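Local coordinates for protein alpha-galactosidase (Lactobacillus brevis, PDB 3MI6) that probably hydrolyses terminal, non-reducing alpha-D-galactose residues of alpha-D-galactosides such as galactose oligosaccharides, galactomannans and galactolipids, at residues V332-W337 with M350-Q355; E346-T351 with D607-A612; I34-R39 with S182-P187; T19-Q24 with D158-S163. All coordinates share one frame; numbering follows the deposited sequence.

Interaction 1. Residues V332-W337 with M350-Q355; sequences VLINNW and MTIVNQ
The flat amide of Asn336 takes no part in touching Ile352: its CB, 4.4 Å from Ile352 CD1, makes the approach, while the amide leads off toward Asp367, whose backbone N is hydrogen-bonded to Asn336 OD1. The side chain of Asn335 starts away from the helix. Its OD1 accepts from Trp337 N at 2.9 Å, with an N-H...O angle of 154° and the donor tilted 27° from the carbonyl plane. This capping bond closes an Asx turn where the chain passes into helix 337-340. The indole of Trp337 meets the ring of Tyr341 edge to face. Strand 333-335 is the first of the eight parallel strands of the TIM barrel, and helix 346-358 leads back to the second, 363-366, in a beta-alpha-beta crossover; the contact lies between strand and returning helix. Here Ile334 CD1 comes to 3.9 Å from Ile352 CG2, the two side chains crossing obliquely. Ile334 reaches that far because CG1 stands opposite the backbone N (chi1 178°) and the chain stays extended. The backbones remain well apart, with 8.5 Å from Ile334 CA to Val353 CA, and Phe364 of the second strand packs on both isoleucines. Asn335 ND2 is hydrogen-bonded to Asp367 OD1; Asp367 is a predicted substrate-binding residue, consistent with both asparagines helping to position it as a second shell.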
loop_
_atom_site.group_PDB
_atom_site.type_symbol
_atom_site.label_atom_id
_atom_site.label_comp_id
_atom_site.label_asym_id
_atom_site.label_seq_id
_atom_site.Cartn_x
_atom_site.Cartn_y
_atom_site.Cartn_z
ATOM N N VAL D 332 22.631 -6.244 39.202
ATOM C CA VAL D 332 21.999 -7.452 38.708
ATOM C C VAL D 332 21.222 -8.083 39.859
ATOM O O VAL D 332 21.788 -8.405 40.896
ATOM C CB VAL D 332 23.033 -8.439 38.163
ATOM C CG1 VAL D 332 22.354 -9.726 37.713
ATOM C CG2 VAL D 332 23.792 -7.815 37.028
ATOM N N LEU D 333 19.918 -8.244 39.692
ATOM C CA LEU D 333 19.102 -8.710 40.797
ATOM C C LEU D 333 18.522 -10.083 40.528
ATOM O O LEU D 333 18.518 -10.555 39.394
ATOM C CB LEU D 333 17.972 -7.730 41.063
ATOM C CG LEU D 333 16.931 -7.565 39.955
ATOM C CD1 LEU D 333 15.902 -8.683 39.971
ATOM C CD2 LEU D 333 16.239 -6.224 40.098
ATOM N N ILE D 334 18.039 -10.728 41.583
ATOM C CA ILE D 334 17.226 -11.920 41.428
ATOM C C ILE D 334 15.928 -11.755 42.225
ATOM O O ILE D 334 15.928 -11.189 43.299
ATOM C CB ILE D 334 17.980 -13.191 41.828
ATOM C CG1 ILE D 334 17.054 -14.402 41.702
ATOM C CG2 ILE D 334 18.530 -13.073 43.233
ATOM C CD1 ILE D 334 17.769 -15.712 41.729
ATOM N N ASN D 335 14.823 -12.231 41.664
ATOM C CA ASN D 335 13.489 -12.040 42.216
ATOM C C ASN D 335 12.812 -13.408 42.290
ATOM O O ASN D 335 12.826 -14.158 41.301
ATOM C CB ASN D 335 12.716 -11.082 41.298
ATOM C CG ASN D 335 11.324 -10.736 41.810
ATOM O OD1 ASN D 335 10.656 -11.547 42.458
ATOM N ND2 ASN D 335 10.873 -9.525 41.495
ATOM N N ASN D 336 12.237 -13.739 43.452
ATOM C CA ASN D 336 11.641 -15.071 43.678
ATOM C C ASN D 336 10.196 -15.276 43.183
ATOM O O ASN D 336 9.604 -16.329 43.413
ATOM C CB ASN D 336 11.706 -15.437 45.155
ATOM C CG ASN D 336 10.821 -14.555 46.004
ATOM O OD1 ASN D 336 11.003 -13.343 46.036
ATOM N ND2 ASN D 336 9.855 -15.155 46.694
ATOM N N TRP D 337 9.644 -14.275 42.498
ATOM C CA TRP D 337 8.260 -14.313 42.024
ATOM C C TRP D 337 7.942 -15.542 41.154
ATOM O O TRP D 337 7.281 -16.465 41.628
ATOM C CB TRP D 337 7.874 -12.989 41.328
ATOM C CG TRP D 337 6.516 -13.001 40.627
ATOM C CD1 TRP D 337 6.270 -12.696 39.321
ATOM C CD2 TRP D 337 5.241 -13.350 41.196
ATOM N NE1 TRP D 337 4.933 -12.828 39.041
ATOM C CE2 TRP D 337 4.278 -13.223 40.173
ATOM C CE3 TRP D 337 4.825 -13.758 42.468
ATOM C CZ2 TRP D 337 2.930 -13.479 40.380
ATOM C CZ3 TRP D 337 3.483 -14.013 42.673
ATOM C CH2 TRP D 337 2.549 -13.872 41.630
HETATM N N MSE D 350 16.675 -18.604 51.537
HETATM C CA MSE D 350 18.088 -18.543 51.852
HETATM C C MSE D 350 18.900 -19.400 50.878
HETATM O O MSE D 350 19.987 -19.015 50.448
HETATM C CB MSE D 350 18.335 -18.967 53.298
HETATM C CG MSE D 350 19.579 -18.336 53.872
HETATM SE SE MSE D 350 19.483 -16.395 53.687
HETATM C CE MSE D 350 18.443 -16.021 55.308
ATOM N N THR D 351 18.366 -20.564 50.529
ATOM C CA THR D 351 19.019 -21.396 49.535
ATOM C C THR D 351 19.221 -20.580 48.258
ATOM O O THR D 351 20.265 -20.674 47.615
ATOM C CB THR D 351 18.237 -22.710 49.244
ATOM O OG1 THR D 351 17.020 -22.420 48.543
ATOM C CG2 THR D 351 17.919 -23.453 50.536
ATOM N N ILE D 352 18.230 -19.767 47.905
ATOM C CA ILE D 352 18.329 -18.925 46.720
ATOM C C ILE D 352 19.434 -17.900 46.908
ATOM O O ILE D 352 20.390 -17.856 46.137
ATOM C CB ILE D 352 16.984 -18.214 46.390
ATOM C CG1 ILE D 352 15.909 -19.242 46.030
ATOM C CG2 ILE D 352 17.147 -17.217 45.235
ATOM C CD1 ILE D 352 14.664 -18.646 45.397
ATOM N N VAL D 353 19.306 -17.090 47.948
ATOM C CA VAL D 353 20.275 -16.038 48.221
ATOM C C VAL D 353 21.720 -16.546 48.166
ATOM O O VAL D 353 22.610 -15.847 47.682
ATOM C CB VAL D 353 19.986 -15.347 49.582
ATOM C CG1 VAL D 353 21.219 -14.633 50.101
ATOM C CG2 VAL D 353 18.827 -14.380 49.450
ATOM N N ASN D 354 21.941 -17.767 48.653
ATOM C CA ASN D 354 23.279 -18.355 48.720
ATOM C C ASN D 354 23.814 -18.772 47.367
ATOM O O ASN D 354 24.962 -18.482 47.029
ATOM C CB ASN D 354 23.295 -19.555 49.665
ATOM C CG ASN D 354 23.594 -19.163 51.093
ATOM O OD1 ASN D 354 23.198 -19.857 52.033
ATOM N ND2 ASN D 354 24.299 -18.045 51.267
ATOM N N GLN D 355 22.977 -19.470 46.609
ATOM C CA GLN D 355 23.300 -19.814 45.235
ATOM C C GLN D 355 23.472 -18.545 44.407
ATOM O O GLN D 355 24.392 -18.448 43.594
ATOM C CB GLN D 355 22.205 -20.685 44.619
ATOM C CG GLN D 355 22.421 -21.006 43.144
ATOM C CD GLN D 355 23.596 -21.936 42.923
ATOM O OE1 GLN D 355 23.423 -23.140 42.746
ATOM N NE2 GLN D 355 24.798 -21.384 42.934
#

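Interaction 2. Residues E346-T351 with D607-A612; sequences EAKLMT and DITKMA
Lys348 forms a salt bridge with Asp607, NZ lying 3.6 Å from OD2, and a weak hydrogen bond from NZ to Thr609 OG1 at 3.4 Å. The carboxylate is itself held from its own loop: Thr609 OG1 donates to Asp607 OD1 at 2.8 Å, on the syn side but 34° out of the carboxylate plane. The lysine gets there through a bend at chi2 (64°), after which its chain runs straight. Lys610 NZ lies 4.9 Å from Lys348 NZ, so the aspartate probably also eases the meeting of two like charges. With an alanine in place of Asp607, Lys348 would probably lose its counter-ion beside that second lysine, and Thr609 OG1 its acceptor. Outward from the charges, Thr609 CG2 packs 3.5 Å from Thr351 OG1, the two side chains at about a right angle. That hydroxyl also donates to Lys348 O, one turn back in the helix, at 2.6 Å. The loop 607-612 follows the last barrel strand, 601-604, and ends at Ala612, the N-cap of helix 613-628; along the way Thr609 packs on Ile352, and Ile608 on Gln355 and Ala356, joining the loop after the eighth barrel strand to helix 346-358.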
loop_
_atom_site.group_PDB
_atom_site.type_symbol
_atom_site.label_atom_id
_atom_site.label_comp_id
_atom_site.label_asym_id
_atom_site.label_seq_id
_atom_site.Cartn_x
_atom_site.Cartn_y
_atom_site.Cartn_z
ATOM N N GLU D 346 11.384 -18.406 54.784
ATOM C CA GLU D 346 12.739 -17.860 54.897
ATOM C C GLU D 346 13.838 -18.843 54.487
ATOM O O GLU D 346 14.722 -18.509 53.694
ATOM C CB GLU D 346 13.015 -17.341 56.307
ATOM C CG GLU D 346 14.495 -17.130 56.559
ATOM C CD GLU D 346 14.787 -15.926 57.427
ATOM O OE1 GLU D 346 13.893 -15.504 58.190
ATOM O OE2 GLU D 346 15.922 -15.406 57.348
ATOM N N ALA D 347 13.771 -20.049 55.039
ATOM C CA ALA D 347 14.755 -21.088 54.774
ATOM C C ALA D 347 14.884 -21.405 53.286
ATOM O O ALA D 347 15.990 -21.552 52.771
ATOM C CB ALA D 347 14.400 -22.341 55.546
ATOM N N LYS D 348 13.752 -21.525 52.600
ATOM C CA LYS D 348 13.766 -21.788 51.167
ATOM C C LYS D 348 14.431 -20.648 50.424
ATOM O O LYS D 348 15.166 -20.873 49.473
ATOM C CB LYS D 348 12.348 -21.998 50.627
ATOM C CG LYS D 348 12.246 -22.034 49.099
ATOM C CD LYS D 348 12.996 -23.208 48.500
ATOM C CE LYS D 348 12.885 -23.207 46.980
ATOM N NZ LYS D 348 13.483 -24.417 46.332
ATOM N N LEU D 349 14.172 -19.420 50.862
ATOM C CA LEU D 349 14.707 -18.247 50.172
ATOM C C LEU D 349 16.208 -18.088 50.408
ATOM O O LEU D 349 16.931 -17.517 49.581
ATOM C CB LEU D 349 13.955 -16.967 50.571
ATOM C CG LEU D 349 12.612 -16.690 49.877
ATOM C CD1 LEU D 349 12.089 -15.349 50.323
ATOM C CD2 LEU D 349 12.709 -16.742 48.343
HETATM N N MSE D 350 16.675 -18.604 51.537
HETATM C CA MSE D 350 18.088 -18.543 51.852
HETATM C C MSE D 350 18.900 -19.400 50.878
HETATM O O MSE D 350 19.987 -19.015 50.448
HETATM C CB MSE D 350 18.335 -18.967 53.298
HETATM C CG MSE D 350 19.579 -18.336 53.872
HETATM SE SE MSE D 350 19.483 -16.395 53.687
HETATM C CE MSE D 350 18.443 -16.021 55.308
ATOM N N THR D 351 18.366 -20.564 50.529
ATOM C CA THR D 351 19.019 -21.396 49.535
ATOM C C THR D 351 19.221 -20.580 48.258
ATOM O O THR D 351 20.265 -20.674 47.615
ATOM C CB THR D 351 18.237 -22.710 49.244
ATOM O OG1 THR D 351 17.020 -22.420 48.543
ATOM C CG2 THR D 351 17.919 -23.453 50.536
ATOM N N ASP D 607 14.058 -20.142 39.627
ATOM C CA ASP D 607 14.542 -20.915 40.751
ATOM C C ASP D 607 15.882 -21.537 40.407
ATOM O O ASP D 607 15.937 -22.664 39.922
ATOM C CB ASP D 607 13.547 -22.007 41.107
ATOM C CG ASP D 607 13.841 -22.630 42.441
ATOM O OD1 ASP D 607 14.898 -22.294 43.014
ATOM O OD2 ASP D 607 13.016 -23.434 42.926
ATOM N N ILE D 608 16.961 -20.800 40.652
ATOM C CA ILE D 608 18.301 -21.269 40.307
ATOM C C ILE D 608 18.774 -22.422 41.196
ATOM O O ILE D 608 19.757 -23.090 40.871
ATOM C CB ILE D 608 19.331 -20.129 40.337
ATOM C CG1 ILE D 608 19.302 -19.414 41.681
ATOM C CG2 ILE D 608 19.052 -19.135 39.241
ATOM C CD1 ILE D 608 20.231 -18.246 41.739
ATOM N N THR D 609 18.077 -22.660 42.308
ATOM C CA THR D 609 18.330 -23.845 43.125
ATOM C C THR D 609 17.941 -25.135 42.381
ATOM O O THR D 609 18.407 -26.217 42.730
ATOM C CB THR D 609 17.609 -23.781 44.507
ATOM O OG1 THR D 609 16.284 -24.319 44.404
ATOM C CG2 THR D 609 17.548 -22.353 45.037
ATOM N N LYS D 610 17.100 -25.004 41.354
ATOM C CA LYS D 610 16.623 -26.134 40.544
ATOM C C LYS D 610 17.326 -26.256 39.191
ATOM O O LYS D 610 16.722 -26.692 38.212
ATOM C CB LYS D 610 15.112 -26.015 40.282
ATOM C CG LYS D 610 14.210 -26.385 41.444
ATOM C CD LYS D 610 12.760 -26.573 40.966
ATOM C CE LYS D 610 11.763 -26.700 42.136
ATOM N NZ LYS D 610 12.079 -27.814 43.090
HETATM N N MSE D 611 18.594 -25.873 39.130
HETATM C CA MSE D 611 19.322 -25.860 37.865
HETATM C C MSE D 611 20.503 -26.811 37.867
HETATM O O MSE D 611 21.187 -26.971 38.878
HETATM C CB MSE D 611 19.842 -24.458 37.575
HETATM C CG MSE D 611 18.841 -23.518 36.922
HETATM SE SE MSE D 611 19.676 -21.790 36.523
HETATM C CE MSE D 611 18.729 -21.371 34.861
ATOM N N ALA D 612 20.749 -27.421 36.714
ATOM C CA ALA D 612 21.895 -28.309 36.531
ATOM C C ALA D 612 23.199 -27.520 36.553
ATOM O O ALA D 612 23.209 -26.335 36.221
ATOM C CB ALA D 612 21.767 -29.080 35.215
#

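Interaction 3. Residues I34-R39 with S182-P187; sequences IYYGPR and SQLDLP
In Tyr36 the ring carbon CG stands opposite the backbone N (chi1 -174°), and in Leu184 CG does likewise (chi1 172°), which sends both side chains out from their strands to meet at about a right angle. The meeting is sheet-on-sheet packing in the beta-rich N-terminal domain of this family 36 glycosidase: strand 31-36 edges a four-stranded antiparallel sheet, and strand 174-186 belongs to a second antiparallel sheet. Leu184 CD2 comes to the edge of the Tyr36 ring, in its plane, 3.7 Å from CD2 of the tyrosine, so the methyl meets the rim and not a face. Leu186 adds a looser touch, its CD2 lying 4.3 Å from Tyr36 O. No hydrogen bond crosses between the segments. The Tyr36 ring also meets the rings of Tyr21 and Phe248, with planes inclined in both cases. Before Tyr36, Ile34 and Tyr35 both face Ile22 of the adjacent strand, a classic beta bulge, and after it the chain turns a corner at Gly37. The Tyr35 ring folds over that corner: Gly37 N sits 3.4 Å above one face, toward the rim. Tyr35 and Pro38 also pack on Asn709 of the second subunit. At the ring's far end Tyr35 OH donates to Pro38 O, 2.5 Å away, in the carbonyl plane on a lone pair.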
loop_
_atom_site.group_PDB
_atom_site.type_symbol
_atom_site.label_atom_id
_atom_site.label_comp_id
_atom_site.label_asym_id
_atom_site.label_seq_id
_atom_site.Cartn_x
_atom_site.Cartn_y
_atom_site.Cartn_z
ATOM N N ILE D 34 3.403 30.088 14.313
ATOM C CA ILE D 34 3.926 30.440 12.994
ATOM C C ILE D 34 4.648 29.258 12.317
ATOM O O ILE D 34 4.431 28.976 11.142
ATOM C CB ILE D 34 4.896 31.658 13.060
ATOM C CG1 ILE D 34 4.349 32.745 13.972
ATOM C CG2 ILE D 34 5.136 32.249 11.676
ATOM C CD1 ILE D 34 5.138 34.008 13.892
ATOM N N TYR D 35 5.505 28.570 13.062
ATOM C CA TYR D 35 6.350 27.556 12.460
ATOM C C TYR D 35 7.101 26.697 13.476
ATOM O O TYR D 35 7.614 27.203 14.472
ATOM C CB TYR D 35 7.349 28.218 11.510
ATOM C CG TYR D 35 8.453 27.291 11.098
ATOM C CD1 TYR D 35 8.290 26.412 10.025
ATOM C CD2 TYR D 35 9.657 27.275 11.784
ATOM C CE1 TYR D 35 9.319 25.544 9.646
ATOM C CE2 TYR D 35 10.672 26.419 11.421
ATOM C CZ TYR D 35 10.499 25.556 10.356
ATOM O OH TYR D 35 11.522 24.716 10.005
ATOM N N TYR D 36 7.163 25.397 13.218
ATOM C CA TYR D 36 7.951 24.481 14.046
ATOM C C TYR D 36 8.541 23.491 13.072
ATOM O O TYR D 36 7.816 22.853 12.308
ATOM C CB TYR D 36 7.089 23.799 15.122
ATOM C CG TYR D 36 7.847 22.928 16.115
ATOM C CD1 TYR D 36 9.201 23.119 16.363
ATOM C CD2 TYR D 36 7.192 21.925 16.825
ATOM C CE1 TYR D 36 9.894 22.313 17.281
ATOM C CE2 TYR D 36 7.872 21.113 17.741
ATOM C CZ TYR D 36 9.223 21.306 17.966
ATOM O OH TYR D 36 9.888 20.493 18.875
ATOM N N GLY D 37 9.864 23.409 13.050
ATOM C CA GLY D 37 10.551 22.675 12.005
ATOM C C GLY D 37 12.043 22.806 12.195
ATOM O O GLY D 37 12.492 23.202 13.264
ATOM N N PRO D 38 12.829 22.455 11.165
ATOM C CA PRO D 38 14.271 22.704 11.289
ATOM C C PRO D 38 14.531 24.185 11.602
ATOM O O PRO D 38 13.691 25.039 11.298
ATOM C CB PRO D 38 14.806 22.340 9.899
ATOM C CG PRO D 38 13.795 21.408 9.324
ATOM C CD PRO D 38 12.475 21.803 9.889
ATOM N N ARG D 39 15.677 24.484 12.208
ATOM C CA ARG D 39 16.016 25.857 12.565
ATOM C C ARG D 39 15.986 26.819 11.373
ATOM O O ARG D 39 16.471 26.502 10.282
ATOM C CB ARG D 39 17.381 25.896 13.247
ATOM C CG ARG D 39 17.738 27.259 13.838
ATOM C CD ARG D 39 18.732 27.106 14.995
ATOM N NE ARG D 39 19.443 28.338 15.334
ATOM C CZ ARG D 39 20.595 28.349 15.994
ATOM N NH1 ARG D 39 21.142 27.199 16.358
ATOM N NH2 ARG D 39 21.210 29.491 16.276
ATOM N N SER D 182 -0.347 20.901 26.034
ATOM C CA SER D 182 0.310 21.414 24.849
ATOM C C SER D 182 -0.598 21.322 23.646
ATOM O O SER D 182 -1.310 20.329 23.463
ATOM C CB SER D 182 1.587 20.632 24.568
ATOM O OG SER D 182 2.044 20.903 23.252
ATOM N N GLN D 183 -0.582 22.369 22.830
ATOM C CA GLN D 183 -1.245 22.332 21.542
ATOM C C GLN D 183 -0.218 22.678 20.502
ATOM O O GLN D 183 0.598 23.568 20.721
ATOM C CB GLN D 183 -2.370 23.344 21.488
ATOM C CG GLN D 183 -2.827 23.650 20.100
ATOM C CD GLN D 183 -4.092 24.460 20.116
ATOM O OE1 GLN D 183 -4.924 24.278 20.993
ATOM N NE2 GLN D 183 -4.252 25.354 19.145
ATOM N N LEU D 184 -0.232 21.958 19.385
ATOM C CA LEU D 184 0.623 22.285 18.251
ATOM C C LEU D 184 -0.177 22.255 16.976
ATOM O O LEU D 184 -0.731 21.225 16.608
ATOM C CB LEU D 184 1.815 21.334 18.125
ATOM C CG LEU D 184 2.590 21.584 16.817
ATOM C CD1 LEU D 184 3.048 23.065 16.711
ATOM C CD2 LEU D 184 3.767 20.607 16.575
ATOM N N ASP D 185 -0.232 23.385 16.292
ATOM C CA ASP D 185 -0.847 23.414 14.982
ATOM C C ASP D 185 0.228 23.415 13.903
ATOM O O ASP D 185 1.159 24.224 13.950
ATOM C CB ASP D 185 -1.759 24.631 14.835
ATOM C CG ASP D 185 -3.039 24.517 15.657
ATOM O OD1 ASP D 185 -3.422 23.384 16.042
ATOM O OD2 ASP D 185 -3.675 25.566 15.904
ATOM N N LEU D 186 0.103 22.494 12.944
ATOM C CA LEU D 186 0.984 22.447 11.789
ATOM C C LEU D 186 0.182 22.753 10.538
ATOM O O LEU D 186 -1.032 22.531 10.504
ATOM C CB LEU D 186 1.627 21.076 11.672
ATOM C CG LEU D 186 2.496 20.607 12.841
ATOM C CD1 LEU D 186 2.779 19.106 12.716
ATOM C CD2 LEU D 186 3.785 21.411 12.932
ATOM N N PRO D 187 0.869 23.255 9.497
ATOM C CA PRO D 187 0.274 23.760 8.256
ATOM C C PRO D 187 -0.239 22.686 7.284
ATOM O O PRO D 187 -0.965 23.054 6.366
ATOM C CB PRO D 187 1.436 24.521 7.607
ATOM C CG PRO D 187 2.547 24.511 8.607
ATOM C CD PRO D 187 2.336 23.350 9.461
#

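Interaction 4. Residues T19-Q24 with D158-S163; sequences TSYIFQ and DVIVKS
Tyr21 accepts the one direct hydrogen bond between the segments, from Lys162 NZ to its OH at 2.8 Å, the two side chains crossing at about a right angle. The lysine chain is bent at chi3 (59°), which turns its ammonium group onto the hydroxyl. The same OH is hydrogen-bonded to Glu76 OE2, whose direct pairing with Lys162 is long and weak, so the phenol oxygen links the two charges in a buried place. A second polar link runs through water 1, which lies 2.6 Å from Thr19 OG1 and donates to Asp158 O at 2.5 Å. Thr19 OG1 has a further partner in Thr16 OG1, while the carboxylate of Asp158 is taken up by His18 and Thr16, in the turn before strand 19-25; a methyl-to-carboxylate contact puts Thr19 CG2 4.0 Å from Asp158 OD1. The two strands belong to different antiparallel sheets, the four-stranded one at the N-terminus and a nine-stranded one, packed together in the beta-supersandwich N-terminal domain of family 36. They diverge along the contact: Thr19 CA and Asp158 CA are 6.5 Å apart, Tyr21 CA and Ile160 CA 8.4 Å. In the apolar part Ile160 CD1 lies 3.4 Å from Tyr21 CB and approaches CG at 3.9 Å, obliquely to the ring. A phenylalanine in place of Tyr21 would probably leave Lys162 and Glu76 without the hydroxyl that joins them. Phe23 CD1 lies at the edge of the Tyr21 ring, in its plane.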
loop_
_atom_site.group_PDB
_atom_site.type_symbol
_atom_site.label_atom_id
_atom_site.label_comp_id
_atom_site.label_asym_id
_atom_site.label_seq_id
_atom_site.Cartn_x
_atom_site.Cartn_y
_atom_site.Cartn_z
ATOM N N THR D 19 16.373 23.192 15.823
ATOM C CA THR D 19 14.972 23.504 15.559
ATOM C C THR D 19 14.558 24.957 15.853
ATOM O O THR D 19 15.247 25.691 16.571
ATOM C CB THR D 19 14.027 22.474 16.248
ATOM O OG1 THR D 19 13.798 22.819 17.618
ATOM C CG2 THR D 19 14.639 21.086 16.194
ATOM N N SER D 20 13.428 25.363 15.280
ATOM C CA SER D 20 12.842 26.667 15.555
ATOM C C SER D 20 11.355 26.536 15.790
ATOM O O SER D 20 10.611 26.165 14.892
ATOM C CB SER D 20 13.061 27.639 14.387
ATOM O OG SER D 20 14.428 27.987 14.242
ATOM N N TYR D 21 10.924 26.848 17.001
ATOM C CA TYR D 21 9.514 26.965 17.332
ATOM C C TYR D 21 9.246 28.471 17.394
ATOM O O TYR D 21 9.895 29.184 18.150
ATOM C CB TYR D 21 9.289 26.312 18.694
ATOM C CG TYR D 21 7.849 26.067 19.118
ATOM C CD1 TYR D 21 7.029 27.113 19.512
ATOM C CD2 TYR D 21 7.334 24.776 19.180
ATOM C CE1 TYR D 21 5.734 26.890 19.917
ATOM C CE2 TYR D 21 6.045 24.538 19.592
ATOM C CZ TYR D 21 5.247 25.597 19.963
ATOM O OH TYR D 21 3.953 25.364 20.367
ATOM N N ILE D 22 8.323 28.961 16.577
ATOM C CA ILE D 22 8.054 30.386 16.505
ATOM C C ILE D 22 6.558 30.670 16.639
ATOM O O ILE D 22 5.742 30.066 15.930
ATOM C CB ILE D 22 8.498 30.972 15.154
ATOM C CG1 ILE D 22 9.933 30.573 14.818
ATOM C CG2 ILE D 22 8.339 32.480 15.136
ATOM C CD1 ILE D 22 10.309 30.864 13.346
ATOM N N PHE D 23 6.198 31.594 17.532
ATOM C CA PHE D 23 4.828 32.106 17.571
ATOM C C PHE D 23 4.754 33.616 17.775
ATOM O O PHE D 23 5.756 34.252 18.089
ATOM C CB PHE D 23 3.971 31.370 18.606
ATOM C CG PHE D 23 4.434 31.530 20.034
ATOM C CD1 PHE D 23 5.485 30.772 20.526
ATOM C CD2 PHE D 23 3.783 32.405 20.896
ATOM C CE1 PHE D 23 5.894 30.893 21.835
ATOM C CE2 PHE D 23 4.193 32.536 22.222
ATOM C CZ PHE D 23 5.249 31.777 22.689
ATOM N N GLN D 24 3.556 34.173 17.609
ATOM C CA GLN D 24 3.357 35.616 17.627
ATOM C C GLN D 24 2.042 36.015 18.292
ATOM O O GLN D 24 1.003 35.390 18.065
ATOM C CB GLN D 24 3.389 36.157 16.199
ATOM C CG GLN D 24 3.362 37.670 16.100
ATOM C CD GLN D 24 3.452 38.165 14.655
ATOM O OE1 GLN D 24 2.922 37.538 13.728
ATOM N NE2 GLN D 24 4.117 39.305 14.462
ATOM N N ASP D 158 17.518 19.380 21.601
ATOM C CA ASP D 158 16.452 19.741 20.671
ATOM C C ASP D 158 15.040 19.589 21.254
ATOM O O ASP D 158 14.063 19.499 20.522
ATOM C CB ASP D 158 16.624 18.976 19.351
ATOM C CG ASP D 158 17.710 19.603 18.442
ATOM O OD1 ASP D 158 17.884 20.848 18.496
ATOM O OD2 ASP D 158 18.376 18.866 17.669
ATOM N N VAL D 159 14.957 19.613 22.583
ATOM C CA VAL D 159 13.698 19.515 23.318
ATOM C C VAL D 159 13.127 20.872 23.730
ATOM O O VAL D 159 13.835 21.711 24.269
ATOM C CB VAL D 159 13.906 18.751 24.632
ATOM C CG1 VAL D 159 12.693 18.913 25.544
ATOM C CG2 VAL D 159 14.206 17.283 24.364
ATOM N N ILE D 160 11.838 21.073 23.493
ATOM C CA ILE D 160 11.096 22.188 24.062
ATOM C C ILE D 160 10.064 21.582 24.982
ATOM O O ILE D 160 9.352 20.679 24.568
ATOM C CB ILE D 160 10.364 22.953 22.965
ATOM C CG1 ILE D 160 11.366 23.775 22.140
ATOM C CG2 ILE D 160 9.291 23.846 23.559
ATOM C CD1 ILE D 160 10.867 24.217 20.791
ATOM N N VAL D 161 10.002 22.047 26.232
ATOM C CA VAL D 161 9.035 21.551 27.226
ATOM C C VAL D 161 7.927 22.559 27.456
ATOM O O VAL D 161 8.203 23.727 27.674
ATOM C CB VAL D 161 9.687 21.319 28.604
ATOM C CG1 VAL D 161 8.633 20.903 29.624
ATOM C CG2 VAL D 161 10.767 20.282 28.527
ATOM N N LYS D 162 6.676 22.115 27.442
ATOM C CA LYS D 162 5.550 23.039 27.566
ATOM C C LYS D 162 4.641 22.703 28.727
ATOM O O LYS D 162 4.516 21.541 29.103
ATOM C CB LYS D 162 4.738 23.068 26.269
ATOM C CG LYS D 162 5.485 23.677 25.091
ATOM C CD LYS D 162 4.739 23.480 23.794
ATOM C CE LYS D 162 3.372 24.098 23.830
ATOM N NZ LYS D 162 2.769 23.976 22.493
ATOM N N SER D 163 4.024 23.732 29.307
ATOM C CA SER D 163 2.928 23.535 30.257
ATOM C C SER D 163 1.988 24.731 30.293
ATOM O O SER D 163 2.164 25.697 29.554
ATOM C CB SER D 163 3.439 23.236 31.666
ATOM O OG SER D 163 3.896 24.412 32.313
HETATM O O HOH W 1 12.658 20.889 18.963
#

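In the fold
Interactions 1 and 2 share helix 346-358 of the barrel, their centres 7 Å apart. The inward side of the helix meets the first strand through buried aliphatic carbons, whereas its outer side meets the loop after the eighth strand at the surface through charges and hydroxyls; Ile334 CD1 and Ile608 CD1, 3.5 Å apart, join the two. Interactions 3 and 4, 8 Å centre to centre, lie beyond the chain's centre, the centres of interactions 1 and 3 being about 51 Å apart. Both are buried and use adjacent strands 19-25 and 31-36, yet interaction 3 has no hydrogen bond across its segments and is carried by a ring and leucine methyls, while interaction 4 holds a lysine, a phenol and a water within the core.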